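Local structure of periplasmic binding protein (Veillonella parvula, 4MO9) at residues 46-51 / 76-81. The protein probably binds an iron-chelate or similar solute in the periplasm and hands it to a membrane transporter, as TroA-like solute-binding proteins do. Residues are numbered along the deposited sequence; the frame is centred on the assembly and turned at random.
Sequences SGAGGP and DYRADM. With TMO (trimethylamine oxide), chain B.
The side chain of R78 leaves its backbone with CG beside the backbone N (chi1 -71°), runs on nearly extended at chi2, then bends at chi3 (-90°), and this bend turns the guanidinium flat against the methyl group of A48. The A48 CB sits over one face of the guanidinium, offset toward its rim, with R78 NH1 3.8 Å away. Y77 CB covers the opposite face, 3.5 Å from the plane, holding the flat group between two aliphatic carbons. A methyl group suits position 48, being small enough to lie on the guanidinium and still meet the ligand, with 3.6 Å between A48 CB and TMO CAB.

Further back, R78 CD rests 3.6 Å from G47 O, and R78 NE approaches S46 O obliquely at 3.5 Å. G47 has a positive phi (78°), which glycine adopts readily, and without a side chain it lets R78 CD lie close to its backbone. The loop joins strand 41-42 of the parallel sheet to helix 52-59, whereas R78 sits at the junction of helices 73-77 and 79-88, as N-cap residue of the second. A48 and R78, one from each segment, belong to the trimethylamine oxide pocket of this periplasmic binding protein, together with W45 and S73.

S73 OG ties the two sides together, hydrogen-bonded to both R78 NH1 and S46 O, which helps fix the rotation of the guanidinium. Trimethylamine oxide presents methyl groups to the arginine: TMO CAB lies 3.2 Å from R78 NH1, and TMO CAA reaches the guanidinium edge in its plane.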
loop_
_atom_site.group_PDB
_atom_site.type_symbol
_atom_site.label_atom_id
_atom_site.label_comp_id
_atom_site.label_asym_id
_atom_site.label_seq_id
_atom_site.Cartn_x
_atom_site.Cartn_y
_atom_site.Cartn_z
ATOM N N SER A 46 -4.331 -0.877 -9.616
ATOM C CA SER A 46 -3.120 -1.690 -9.525
ATOM C C SER A 46 -2.019 -0.984 -8.731
ATOM O O SER A 46 -1.708 0.190 -8.974
ATOM C CB SER A 46 -2.630 -2.106 -10.914
ATOM O OG SER A 46 -3.579 -2.986 -11.499
ATOM N N GLY A 47 -1.452 -1.697 -7.760
ATOM C CA GLY A 47 -0.420 -1.126 -6.920
ATOM C C GLY A 47 -0.986 -0.213 -5.852
ATOM O O GLY A 47 -0.222 0.441 -5.124
ATOM N N ALA A 48 -2.314 -0.152 -5.755
ATOM C CA ALA A 48 -2.962 0.743 -4.801
ATOM C C ALA A 48 -4.141 0.080 -4.084
ATOM O O ALA A 48 -5.178 0.717 -3.846
ATOM C CB ALA A 48 -3.417 2.019 -5.503
ATOM N N GLY A 49 -3.992 -1.192 -3.729
ATOM C CA GLY A 49 -5.064 -1.859 -3.005
ATOM C C GLY A 49 -6.051 -2.586 -3.897
ATOM O O GLY A 49 -6.961 -3.261 -3.399
ATOM N N GLY A 50 -5.885 -2.464 -5.215
ATOM C CA GLY A 50 -6.587 -3.344 -6.147
ATOM C C GLY A 50 -5.904 -4.707 -6.146
ATOM O O GLY A 50 -4.891 -4.893 -5.466
ATOM N N PRO A 51 -6.414 -5.662 -6.928
ATOM C CA PRO A 51 -5.910 -7.043 -6.816
ATOM C C PRO A 51 -4.539 -7.312 -7.462
ATOM O O PRO A 51 -3.999 -8.387 -7.224
ATOM C CB PRO A 51 -6.985 -7.855 -7.549
ATOM C CG PRO A 51 -7.493 -6.898 -8.596
ATOM C CD PRO A 51 -7.544 -5.563 -7.872
ATOM N N ASP A 76 0.651 5.459 -14.598
ATOM C CA ASP A 76 0.443 6.880 -14.328
ATOM C C ASP A 76 0.976 7.350 -12.973
ATOM O O ASP A 76 1.447 8.477 -12.847
ATOM C CB ASP A 76 -1.045 7.233 -14.442
ATOM C CG ASP A 76 -1.577 7.089 -15.858
ATOM O OD1 ASP A 76 -0.766 6.936 -16.799
ATOM O OD2 ASP A 76 -2.816 7.136 -16.028
ATOM N N TYR A 77 0.900 6.495 -11.960
ATOM C CA TYR A 77 1.159 6.936 -10.592
ATOM C C TYR A 77 2.284 6.178 -9.907
ATOM O O TYR A 77 2.713 6.552 -8.821
ATOM C CB TYR A 77 -0.118 6.819 -9.752
ATOM C CG TYR A 77 -1.274 7.605 -10.317
ATOM C CD1 TYR A 77 -1.182 8.984 -10.486
ATOM C CD2 TYR A 77 -2.461 6.973 -10.680
ATOM C CE1 TYR A 77 -2.233 9.714 -11.004
ATOM C CE2 TYR A 77 -3.526 7.697 -11.196
ATOM C CZ TYR A 77 -3.404 9.068 -11.355
ATOM O OH TYR A 77 -4.454 9.792 -11.869
ATOM N N ARG A 78 2.741 5.100 -10.537
ATOM C CA ARG A 78 3.814 4.287 -9.985
ATOM C C ARG A 78 4.714 3.817 -11.125
ATOM O O ARG A 78 4.978 2.623 -11.272
ATOM C CB ARG A 78 3.224 3.102 -9.203
ATOM C CG ARG A 78 2.558 3.511 -7.884
ATOM C CD ARG A 78 1.402 2.612 -7.477
ATOM N NE ARG A 78 0.119 3.073 -8.007
ATOM C CZ ARG A 78 -0.653 3.994 -7.426
ATOM N NH1 ARG A 78 -1.804 4.346 -7.986
ATOM N NH2 ARG A 78 -0.278 4.567 -6.290
ATOM N N ALA A 79 5.183 4.761 -11.939
ATOM C CA ALA A 79 5.852 4.402 -13.190
ATOM C C ALA A 79 7.140 3.616 -12.974
ATOM O O ALA A 79 7.551 2.836 -13.841
ATOM C CB ALA A 79 6.114 5.639 -14.048
ATOM N N ASP A 80 7.790 3.815 -11.831
ATOM C CA ASP A 80 9.013 3.063 -11.585
ATOM C C ASP A 80 8.700 1.575 -11.455
ATOM O O ASP A 80 9.456 0.733 -11.950
ATOM C CB ASP A 80 9.789 3.591 -10.370
ATOM C CG ASP A 80 9.007 3.480 -9.079
ATOM O OD1 ASP A 80 7.774 3.722 -9.095
ATOM O OD2 ASP A 80 9.643 3.167 -8.038
HETATM N N MSE A 81 7.576 1.252 -10.817
HETATM C CA MSE A 81 7.137 -0.136 -10.731
HETATM C C MSE A 81 6.749 -0.673 -12.116
HETATM O O MSE A 81 7.108 -1.798 -12.484
HETATM C CB MSE A 81 5.959 -0.268 -9.761
HETATM C CG MSE A 81 6.326 -0.057 -8.308
HETATM SE SE MSE A 81 4.745 -0.189 -7.176
HETATM C CE MSE A 81 5.659 -0.309 -5.456
HETATM C CAA TMO B . -4.171 6.547 -6.515
HETATM N NAC TMO B . -5.377 5.822 -6.937
HETATM C CAD TMO B . -6.081 6.592 -7.973
HETATM C CAB TMO B . -4.992 4.534 -7.522
HETATM O OAE TMO B . -6.122 5.644 -5.940
#